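Local coordinates for esterase family protein (Staphylococcus aureus, PDB 6VHE), which probably hydrolyses carboxylic esters, and perhaps the thioester S-formylglutathione to formate and glutathione, as an esterase of the alpha/beta-hydrolase class, at residues 148-153 with 211-216; 48-53 with 79-84; 4-9 with 21-26. All blocks are in the same frame, centred on the assembly; numbering follows the deposited sequence.

Contact 1: residues 148-153 with 211-216; sequences AVFEAQ and QDNLDF. With 6WG ((2~{R})-2-phenylpiperidine-1-carbaldehyde), chain E.
Phe150 and Asp212 mark the closest backbone approach, 6.5 Å between their CA atoms, where the loop leading into helix 152-157 lies against helix 210-222. The Asp212 carboxylate clasps two consecutive amides of that loop: Phe150 N donates to Asp212 OD2 at 2.9 Å and Glu151 N to Asp212 OD1 at 3.2 Å, each reaching its oxygen on the syn side and somewhat out of the carboxylate plane. With CG anti to the backbone N (chi1 179°), Asp212 extends toward the loop, and the paired bonds fix the rotation of its carboxylate. Asn213 ND2 adds a bent bond to Ala148 O at 3.1 Å and also donates to Leu209 O. A water accepts from Ala148 N and sits 2.6 Å from Asn213 OD1. Behind this polar seam the Phe150 and Phe216 rings form an offset stack, centroids 3.9 Å apart and planes within 2° of parallel. Ala148 CB lies on the other face of Phe150, toward the rim, while Asn213 brings its amide to the ring edge. Ile130 and Ile201 each touch both rings, and Tyr183 meets Phe216 edge-to-face. Turned away from helix 210-222, Val149 presses CG2 on the phenyl ring of the bound 6WG, 3.3 Å from its C2. A loop pinned to a neighbouring helix thus forms one wall of the pocket beside Ser123 and His236, members of the predicted Ser-His-Asp triad of an alpha/beta-hydrolase.

Contact 2: residues 48-53 with 79-84; sequences HGLSSD and VDHSAY. With 6WG ((2~{R})-2-phenylpiperidine-1-carbaldehyde), chain E.
Tyr84 OH donates to His48 O at 2.7 Å, in the carbonyl plane and on a lone pair, and Val79 N gives a nearly straight bond to His48 NE2 at 3.0 Å. On the other side of its ring, His48 ND1 donates to Gly49 O at 2.8 Å; Ser52 N reaches the same oxygen from the opposite face of the carbonyl plane. Accepting through NE2 and donating through ND1, His48 is probably neutral, and the two in-plane bonds hold its ring against rotation. Its chi1 of 64° places CG between backbone N and carbonyl carbon, with Tyr84 OH over one face of the ring and Ser52 O over the other. A water joins the loops, accepting from Ser51 N and donating to Ser52 O and Asp80 O. The turn so braced presents Leu50 N to 6WG O1 at 3.1 Å; Met124 N, next to Ser123, binds the same ligand, consistent with the oxyanion hole of alpha/beta-hydrolases. Further out, Leu50 CD1 makes a CH-pi contact over the His81 ring, 3.6 Å from its centroid, while Leu50 CB packs on ligand C11. His81 NE2 bonds to Gly16 O of the second subunit, and Asp80 OD2 to His91 of that chain.

Contact 3: residues 4-9 with 21-26; sequences AYISLN and LTVILP
Ile6 O receives two groups from the facing strand: Val23 N at 2.8 Å and the CA-H of Thr22, with CA 3.3 Å from the oxygen. The same pattern recurs at Ala4 O, which takes Leu25 N and a longer CA-H contact from Ile24. Hydrogen-bonded pairs Ala4-Leu25, Ile6-Val23 and Leu8-Leu21 alternate with non-hydrogen-bonded Tyr5-Ile24 and Ser7-Thr22, making an antiparallel hairpin whose short segments run at 156°. Ala4, Ile6, Leu8, Leu21, Val23 and Leu25 share one face. There Leu8 CD1 reaches diagonally to Val23 CG2 at 3.5 Å, and Ile6 CD1 to Leu25 CB at 4.1 Å; Ile107, Val100 and Val104 of helix 93-107 cover the Leu8 and Leu21 end. On the other face a chi1 of 178° swings the Tyr5 ring away from its own N and slantwise toward the partner strand: its hydroxyl comes 3.4 Å from Thr22 CG2, and its ring edge meets Ile24 CG1. Thr22 OG1 bonds to Glu54 O. Six backbone bonds fasten strand 3-12 along one border, while its other border pairs antiparallel with the third subunit. The chemistry is that of a continuous sheet: backbone hydrogen bonds set the register, and an apolar face buries the hairpin against a helix and the neighbouring chain.

Overall arrangement
Contacts 1 and 2 flank one pocket: their centres lie about 18 Å apart and their nearest atoms about 8 Å, with 6WG bridging the gap between Val149 and Leu50. Those side chains are about 5 and 6 Å, respectively, from that of Ser123, the predicted nucleophile. Contact 3 stands apart, its centre about 31 Å from that of contact 1, on the opposite side of the chain's centre, and about 18 Å from that of contact 2, whose nearest atoms come within about 6 Å. The assembly nevertheless ties contact 3 to contact 2: Asn9 ND2 bonds to Asp53 OD2 of the second subunit, so the hairpin of one chain reaches the pocket-forming loop of another.

Contact 1: residues 148-153 with 211-216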
loop_
_atom_site.group_PDB
_atom_site.type_symbol
_atom_site.label_atom_id
_atom_site.label_comp_id
_atom_site.label_asym_id
_atom_site.label_seq_id
_atom_site.Cartn_x
_atom_site.Cartn_y
_atom_site.Cartn_z
ATOM N N ALA A 148 -14.408 -24.045 -9.333
ATOM C CA ALA A 148 -14.861 -23.144 -10.371
ATOM C C ALA A 148 -16.332 -23.377 -10.704
ATOM O O ALA A 148 -16.925 -24.406 -10.367
ATOM C CB ALA A 148 -14.018 -23.309 -11.636
ATOM N N VAL A 149 -16.916 -22.385 -11.371
ATOM C CA VAL A 149 -18.250 -22.486 -11.952
ATOM C C VAL A 149 -18.077 -22.821 -13.424
ATOM O O VAL A 149 -17.487 -22.037 -14.177
ATOM C CB VAL A 149 -19.032 -21.176 -11.786
ATOM C CG1 VAL A 149 -20.433 -21.333 -12.400
ATOM C CG2 VAL A 149 -19.082 -20.768 -10.341
ATOM N N PHE A 150 -18.575 -23.981 -13.834
ATOM C CA PHE A 150 -18.502 -24.366 -15.233
ATOM C C PHE A 150 -19.838 -24.187 -15.931
ATOM O O PHE A 150 -19.880 -23.767 -17.085
ATOM C CB PHE A 150 -18.008 -25.813 -15.357
ATOM C CG PHE A 150 -16.558 -25.988 -14.946
ATOM C CD1 PHE A 150 -15.539 -25.470 -15.729
ATOM C CD2 PHE A 150 -16.223 -26.660 -13.779
ATOM C CE1 PHE A 150 -14.203 -25.614 -15.352
ATOM C CE2 PHE A 150 -14.891 -26.810 -13.398
ATOM C CZ PHE A 150 -13.879 -26.284 -14.184
ATOM N N GLU A 151 -20.934 -24.466 -15.244
ATOM C CA GLU A 151 -22.259 -24.143 -15.758
ATOM C C GLU A 151 -22.535 -22.681 -15.434
ATOM O O GLU A 151 -22.991 -22.351 -14.336
ATOM C CB GLU A 151 -23.325 -25.049 -15.155
ATOM C CG GLU A 151 -24.683 -24.818 -15.787
ATOM C CD GLU A 151 -24.567 -24.533 -17.278
ATOM O OE1 GLU A 151 -24.637 -23.340 -17.680
ATOM O OE2 GLU A 151 -24.387 -25.513 -18.039
ATOM N N ALA A 152 -22.261 -21.796 -16.396
ATOM C CA ALA A 152 -22.322 -20.360 -16.136
ATOM C C ALA A 152 -23.724 -19.863 -15.813
ATOM O O ALA A 152 -23.849 -18.792 -15.217
ATOM C CB ALA A 152 -21.783 -19.572 -17.327
ATOM N N GLN A 153 -24.780 -20.593 -16.192
ATOM C CA GLN A 153 -26.117 -20.114 -15.861
ATOM C C GLN A 153 -26.323 -19.983 -14.359
ATOM O O GLN A 153 -27.268 -19.307 -13.933
ATOM C CB GLN A 153 -27.180 -21.035 -16.461
ATOM C CG GLN A 153 -28.574 -20.407 -16.551
ATOM C CD GLN A 153 -28.597 -19.111 -17.357
ATOM O OE1 GLN A 153 -28.208 -19.084 -18.524
ATOM N NE2 GLN A 153 -29.061 -18.031 -16.732
ATOM N N GLN A 211 -20.703 -30.965 -7.643
ATOM C CA GLN A 211 -21.377 -31.666 -8.729
ATOM C C GLN A 211 -21.168 -30.950 -10.059
ATOM O O GLN A 211 -20.945 -31.593 -11.095
ATOM C CB GLN A 211 -22.868 -31.800 -8.418
ATOM C CG GLN A 211 -23.603 -32.702 -9.377
ATOM C CD GLN A 211 -23.063 -34.112 -9.350
ATOM O OE1 GLN A 211 -22.861 -34.689 -8.278
ATOM N NE2 GLN A 211 -22.812 -34.673 -10.525
ATOM N N ASP A 212 -21.268 -29.621 -10.052
ATOM C CA ASP A 212 -20.938 -28.822 -11.228
ATOM C C ASP A 212 -19.560 -29.196 -11.779
ATOM O O ASP A 212 -19.381 -29.343 -12.996
ATOM C CB ASP A 212 -21.015 -27.339 -10.835
ATOM C CG ASP A 212 -20.676 -26.387 -11.968
ATOM O OD1 ASP A 212 -21.544 -25.562 -12.316
ATOM O OD2 ASP A 212 -19.534 -26.412 -12.472
ATOM N N ASN A 213 -18.575 -29.360 -10.898
ATOM C CA ASN A 213 -17.247 -29.783 -11.334
ATOM C C ASN A 213 -17.276 -31.194 -11.904
ATOM O O ASN A 213 -16.716 -31.454 -12.981
ATOM C CB ASN A 213 -16.267 -29.699 -10.166
ATOM C CG ASN A 213 -15.718 -28.325 -9.986
ATOM O OD1 ASN A 213 -14.515 -28.106 -10.131
ATOM N ND2 ASN A 213 -16.594 -27.370 -9.693
ATOM N N LEU A 214 -17.928 -32.122 -11.192
ATOM C CA LEU A 214 -18.041 -33.495 -11.679
ATOM C C LEU A 214 -18.684 -33.543 -13.060
ATOM O O LEU A 214 -18.294 -34.357 -13.907
ATOM C CB LEU A 214 -18.847 -34.349 -10.693
ATOM C CG LEU A 214 -18.226 -34.697 -9.334
ATOM C CD1 LEU A 214 -19.090 -35.718 -8.575
ATOM C CD2 LEU A 214 -16.792 -35.201 -9.498
ATOM N N ASP A 215 -19.680 -32.687 -13.303
ATOM C CA ASP A 215 -20.323 -32.674 -14.613
ATOM C C ASP A 215 -19.352 -32.223 -15.695
ATOM O O ASP A 215 -19.367 -32.753 -16.812
ATOM C CB ASP A 215 -21.553 -31.769 -14.601
ATOM C CG ASP A 215 -22.664 -32.309 -13.734
ATOM O OD1 ASP A 215 -22.646 -33.519 -13.424
ATOM O OD2 ASP A 215 -23.565 -31.521 -13.368
ATOM N N PHE A 216 -18.499 -31.247 -15.385
ATOM C CA PHE A 216 -17.619 -30.715 -16.415
ATOM C C PHE A 216 -16.511 -31.703 -16.755
ATOM O O PHE A 216 -16.206 -31.907 -17.932
ATOM C CB PHE A 216 -17.046 -29.371 -15.977
ATOM C CG PHE A 216 -16.202 -28.695 -17.025
ATOM C CD1 PHE A 216 -16.792 -28.091 -18.127
ATOM C CD2 PHE A 216 -14.821 -28.640 -16.889
ATOM C CE1 PHE A 216 -16.024 -27.455 -19.082
ATOM C CE2 PHE A 216 -14.043 -28.011 -17.836
ATOM C CZ PHE A 216 -14.642 -27.415 -18.938
HETATM C C4 6WG E . -21.117 -19.179 -7.253
HETATM C C7 6WG E . -20.245 -18.371 -6.292
HETATM C C6 6WG E . -22.798 -20.903 -7.480
HETATM C C9 6WG E . -19.610 -18.225 -4.013
HETATM C C8 6WG E . -19.583 -19.191 -5.198
HETATM C C1 6WG E . -22.836 -20.692 -8.844
HETATM C C2 6WG E . -22.025 -19.715 -9.386
HETATM C C3 6WG E . -21.176 -18.946 -8.605
HETATM C C5 6WG E . -21.948 -20.135 -6.697
HETATM C C10 6WG E . -19.768 -16.734 -4.407
HETATM C C11 6WG E . -19.310 -16.283 -5.816
HETATM N N1 6WG E . -19.257 -17.396 -6.741
HETATM C C12 6WG E . -17.879 -17.770 -7.066
HETATM O O1 6WG E . -16.947 -16.771 -7.126
HETATM O O HOH W 1 -12.786 -26.143 -10.227
#

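Contact 2: residues 48-53 with 79-84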
loop_
_atom_site.group_PDB
_atom_site.type_symbol
_atom_site.label_atom_id
_atom_site.label_comp_id
_atom_site.label_asym_id
_atom_site.label_seq_id
_atom_site.Cartn_x
_atom_site.Cartn_y
_atom_site.Cartn_z
ATOM N N HIS A 48 -9.150 -13.738 -8.861
ATOM C CA HIS A 48 -9.956 -13.810 -7.646
ATOM C C HIS A 48 -11.412 -14.199 -7.943
ATOM O O HIS A 48 -11.916 -14.051 -9.062
ATOM C CB HIS A 48 -9.927 -12.466 -6.915
ATOM C CG HIS A 48 -10.552 -11.351 -7.690
ATOM N ND1 HIS A 48 -11.919 -11.202 -7.811
ATOM C CD2 HIS A 48 -10.000 -10.336 -8.393
ATOM C CE1 HIS A 48 -12.179 -10.145 -8.560
ATOM N NE2 HIS A 48 -11.031 -9.593 -8.912
ATOM N N GLY A 49 -12.092 -14.682 -6.897
ATOM C CA GLY A 49 -13.507 -14.984 -6.951
ATOM C C GLY A 49 -14.370 -13.761 -6.674
ATOM O O GLY A 49 -13.888 -12.652 -6.443
ATOM N N LEU A 50 -15.685 -13.980 -6.707
ATOM C CA LEU A 50 -16.621 -12.868 -6.573
ATOM C C LEU A 50 -16.562 -12.320 -5.154
ATOM O O LEU A 50 -16.604 -13.083 -4.188
ATOM C CB LEU A 50 -18.046 -13.309 -6.908
ATOM C CG LEU A 50 -19.128 -12.222 -6.814
ATOM C CD1 LEU A 50 -18.922 -11.153 -7.883
ATOM C CD2 LEU A 50 -20.529 -12.835 -6.933
ATOM N N SER A 51 -16.436 -10.994 -5.040
ATOM C CA SER A 51 -16.332 -10.194 -3.816
ATOM C C SER A 51 -14.881 -10.056 -3.349
ATOM O O SER A 51 -14.612 -9.242 -2.462
ATOM C CB SER A 51 -17.193 -10.725 -2.651
ATOM O OG SER A 51 -16.543 -11.806 -1.991
ATOM N N SER A 52 -13.935 -10.801 -3.936
ATOM C CA SER A 52 -12.518 -10.612 -3.664
ATOM C C SER A 52 -11.941 -9.549 -4.600
ATOM O O SER A 52 -12.631 -9.016 -5.469
ATOM C CB SER A 52 -11.761 -11.938 -3.801
ATOM O OG SER A 52 -12.091 -12.843 -2.756
ATOM N N ASP A 53 -10.659 -9.239 -4.436
ATOM C CA ASP A 53 -10.004 -8.244 -5.296
ATOM C C ASP A 53 -8.515 -8.575 -5.365
ATOM O O ASP A 53 -8.102 -9.702 -5.064
ATOM C CB ASP A 53 -10.310 -6.806 -4.808
ATOM C CG ASP A 53 -9.626 -6.438 -3.472
ATOM O OD1 ASP A 53 -8.871 -7.248 -2.890
ATOM O OD2 ASP A 53 -9.856 -5.303 -2.989
ATOM N N VAL A 79 -10.972 -7.457 -10.991
ATOM C CA VAL A 79 -11.984 -7.317 -12.039
ATOM C C VAL A 79 -13.379 -7.187 -11.438
ATOM O O VAL A 79 -14.378 -7.343 -12.152
ATOM C CB VAL A 79 -11.958 -8.498 -13.028
ATOM C CG1 VAL A 79 -10.604 -8.643 -13.688
ATOM C CG2 VAL A 79 -12.377 -9.769 -12.318
ATOM N N ASP A 80 -13.471 -6.913 -10.134
ATOM C CA ASP A 80 -14.764 -6.487 -9.589
ATOM C C ASP A 80 -15.808 -7.609 -9.681
ATOM O O ASP A 80 -15.505 -8.764 -9.365
ATOM C CB ASP A 80 -15.207 -5.227 -10.354
ATOM C CG ASP A 80 -16.117 -4.316 -9.552
ATOM O OD1 ASP A 80 -15.597 -3.390 -8.894
ATOM O OD2 ASP A 80 -17.353 -4.506 -9.616
ATOM N N HIS A 81 -17.038 -7.294 -10.109
ATOM C CA HIS A 81 -18.109 -8.276 -10.273
ATOM C C HIS A 81 -18.288 -8.703 -11.729
ATOM O O HIS A 81 -19.396 -9.059 -12.133
ATOM C CB HIS A 81 -19.439 -7.717 -9.753
ATOM C CG HIS A 81 -19.581 -7.755 -8.265
ATOM N ND1 HIS A 81 -20.801 -7.635 -7.635
ATOM C CD2 HIS A 81 -18.658 -7.892 -7.279
ATOM C CE1 HIS A 81 -20.629 -7.706 -6.326
ATOM N NE2 HIS A 81 -19.338 -7.858 -6.082
ATOM N N SER A 82 -17.227 -8.665 -12.534
ATOM C CA SER A 82 -17.375 -8.726 -13.985
ATOM C C SER A 82 -17.407 -10.137 -14.552
ATOM O O SER A 82 -17.662 -10.288 -15.751
ATOM C CB SER A 82 -16.225 -7.987 -14.661
ATOM O OG SER A 82 -15.003 -8.669 -14.405
ATOM N N ALA A 83 -17.091 -11.156 -13.754
ATOM C CA ALA A 83 -16.952 -12.524 -14.263
ATOM C C ALA A 83 -15.972 -12.600 -15.438
ATOM O O ALA A 83 -16.068 -13.494 -16.284
ATOM C CB ALA A 83 -18.311 -13.119 -14.654
ATOM N N TYR A 84 -15.008 -11.672 -15.490
ATOM C CA TYR A 84 -13.930 -11.715 -16.482
ATOM C C TYR A 84 -14.466 -11.579 -17.904
ATOM O O TYR A 84 -13.883 -12.101 -18.857
ATOM C CB TYR A 84 -13.076 -12.987 -16.318
ATOM C CG TYR A 84 -12.420 -12.994 -14.953
ATOM C CD1 TYR A 84 -11.232 -12.314 -14.734
ATOM C CD2 TYR A 84 -13.035 -13.607 -13.866
ATOM C CE1 TYR A 84 -10.641 -12.280 -13.461
ATOM C CE2 TYR A 84 -12.459 -13.575 -12.603
ATOM C CZ TYR A 84 -11.268 -12.908 -12.408
ATOM O OH TYR A 84 -10.718 -12.870 -11.143
HETATM C C4 6WG E . -21.117 -19.179 -7.253
HETATM C C7 6WG E . -20.245 -18.371 -6.292
HETATM C C6 6WG E . -22.798 -20.903 -7.480
HETATM C C9 6WG E . -19.610 -18.225 -4.013
HETATM C C8 6WG E . -19.583 -19.191 -5.198
HETATM C C1 6WG E . -22.836 -20.692 -8.844
HETATM C C2 6WG E . -22.025 -19.715 -9.386
HETATM C C3 6WG E . -21.176 -18.946 -8.605
HETATM C C5 6WG E . -21.948 -20.135 -6.697
HETATM C C10 6WG E . -19.768 -16.734 -4.407
HETATM C C11 6WG E . -19.310 -16.283 -5.816
HETATM N N1 6WG E . -19.257 -17.396 -6.741
HETATM C C12 6WG E . -17.879 -17.770 -7.066
HETATM O O1 6WG E . -16.947 -16.771 -7.126
HETATM O O HOH W 2 -15.244 -9.115 -6.635
#

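Contact 3: residues 4-9 with 21-26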
loop_
_atom_site.group_PDB
_atom_site.type_symbol
_atom_site.label_atom_id
_atom_site.label_comp_id
_atom_site.label_asym_id
_atom_site.label_seq_id
_atom_site.Cartn_x
_atom_site.Cartn_y
_atom_site.Cartn_z
ATOM N N ALA A 4 9.937 -10.034 -3.780
ATOM C CA ALA A 4 9.330 -8.718 -3.731
ATOM C C ALA A 4 7.817 -8.867 -3.757
ATOM O O ALA A 4 7.278 -9.659 -4.540
ATOM C CB ALA A 4 9.795 -7.860 -4.908
ATOM N N TYR A 5 7.142 -8.130 -2.883
ATOM C CA TYR A 5 5.695 -7.956 -2.957
ATOM C C TYR A 5 5.409 -6.558 -3.466
ATOM O O TYR A 5 5.888 -5.580 -2.878
ATOM C CB TYR A 5 5.037 -8.133 -1.590
ATOM C CG TYR A 5 3.545 -7.914 -1.673
ATOM C CD1 TYR A 5 2.773 -8.683 -2.535
ATOM C CD2 TYR A 5 2.912 -6.932 -0.916
ATOM C CE1 TYR A 5 1.418 -8.501 -2.636
ATOM C CE2 TYR A 5 1.534 -6.739 -1.009
ATOM C CZ TYR A 5 0.795 -7.540 -1.868
ATOM O OH TYR A 5 -0.573 -7.389 -1.987
ATOM N N ILE A 6 4.612 -6.456 -4.534
ATOM C CA ILE A 6 4.496 -5.215 -5.287
ATOM C C ILE A 6 3.028 -4.860 -5.478
ATOM O O ILE A 6 2.250 -5.669 -6.000
ATOM C CB ILE A 6 5.197 -5.322 -6.657
ATOM C CG1 ILE A 6 6.665 -5.736 -6.478
ATOM C CG2 ILE A 6 5.063 -4.011 -7.409
ATOM C CD1 ILE A 6 7.362 -6.161 -7.780
ATOM N N SER A 7 2.654 -3.642 -5.093
ATOM C CA SER A 7 1.341 -3.097 -5.435
ATOM C C SER A 7 1.536 -2.054 -6.523
ATOM O O SER A 7 2.325 -1.121 -6.348
ATOM C CB SER A 7 0.635 -2.486 -4.222
ATOM O OG SER A 7 0.811 -3.305 -3.083
ATOM N N LEU A 8 0.815 -2.211 -7.635
ATOM C CA LEU A 8 0.899 -1.300 -8.764
ATOM C C LEU A 8 -0.471 -0.696 -9.000
ATOM O O LEU A 8 -1.481 -1.404 -8.978
ATOM C CB LEU A 8 1.325 -1.994 -10.066
ATOM C CG LEU A 8 2.677 -2.665 -10.236
ATOM C CD1 LEU A 8 2.516 -4.151 -10.023
ATOM C CD2 LEU A 8 3.247 -2.365 -11.633
ATOM N N ASN A 9 -0.503 0.608 -9.240
ATOM C CA ASN A 9 -1.731 1.286 -9.643
ATOM C C ASN A 9 -1.417 2.125 -10.872
ATOM O O ASN A 9 -0.625 3.076 -10.799
ATOM C CB ASN A 9 -2.293 2.140 -8.511
ATOM C CG ASN A 9 -3.610 2.790 -8.885
ATOM O OD1 ASN A 9 -3.707 3.467 -9.914
ATOM N ND2 ASN A 9 -4.636 2.573 -8.067
ATOM N N LEU A 21 -3.298 -3.478 -8.937
ATOM C CA LEU A 21 -2.824 -4.792 -9.348
ATOM C C LEU A 21 -1.746 -5.193 -8.356
ATOM O O LEU A 21 -0.962 -4.338 -7.943
ATOM C CB LEU A 21 -2.245 -4.709 -10.770
ATOM C CG LEU A 21 -1.380 -5.821 -11.338
ATOM C CD1 LEU A 21 -2.277 -6.989 -11.702
ATOM C CD2 LEU A 21 -0.642 -5.327 -12.562
ATOM N N THR A 22 -1.673 -6.467 -7.970
ATOM C CA THR A 22 -0.558 -6.875 -7.110
ATOM C C THR A 22 0.276 -7.943 -7.805
ATOM O O THR A 22 -0.234 -8.715 -8.622
ATOM C CB THR A 22 -1.026 -7.368 -5.727
ATOM O OG1 THR A 22 -1.920 -8.472 -5.879
ATOM C CG2 THR A 22 -1.728 -6.243 -4.963
ATOM N N VAL A 23 1.572 -7.962 -7.491
ATOM C CA VAL A 23 2.547 -8.807 -8.178
ATOM C C VAL A 23 3.501 -9.373 -7.136
ATOM O O VAL A 23 4.041 -8.627 -6.308
ATOM C CB VAL A 23 3.348 -8.034 -9.253
ATOM C CG1 VAL A 23 4.559 -8.853 -9.713
ATOM C CG2 VAL A 23 2.458 -7.667 -10.458
ATOM N N ILE A 24 3.696 -10.688 -7.168
ATOM C CA ILE A 24 4.737 -11.348 -6.393
ATOM C C ILE A 24 5.884 -11.622 -7.351
ATOM O O ILE A 24 5.703 -12.298 -8.366
ATOM C CB ILE A 24 4.236 -12.653 -5.755
ATOM C CG1 ILE A 24 3.187 -12.374 -4.677
ATOM C CG2 ILE A 24 5.397 -13.441 -5.191
ATOM C CD1 ILE A 24 2.441 -13.629 -4.243
ATOM N N LEU A 25 7.067 -11.104 -7.037
ATOM C CA LEU A 25 8.250 -11.280 -7.875
ATOM C C LEU A 25 9.324 -11.941 -7.021
ATOM O O LEU A 25 10.045 -11.254 -6.286
ATOM C CB LEU A 25 8.717 -9.938 -8.435
ATOM C CG LEU A 25 9.611 -9.988 -9.666
ATOM C CD1 LEU A 25 8.818 -10.456 -10.901
ATOM C CD2 LEU A 25 10.267 -8.630 -9.890
ATOM N N PRO A 26 9.455 -13.270 -7.065
ATOM C CA PRO A 26 10.521 -13.924 -6.296
ATOM C C PRO A 26 11.883 -13.398 -6.704
ATOM O O PRO A 26 12.098 -12.962 -7.836
ATOM C CB PRO A 26 10.376 -15.405 -6.656
ATOM C CG PRO A 26 8.952 -15.551 -7.063
ATOM C CD PRO A 26 8.596 -14.247 -7.750
#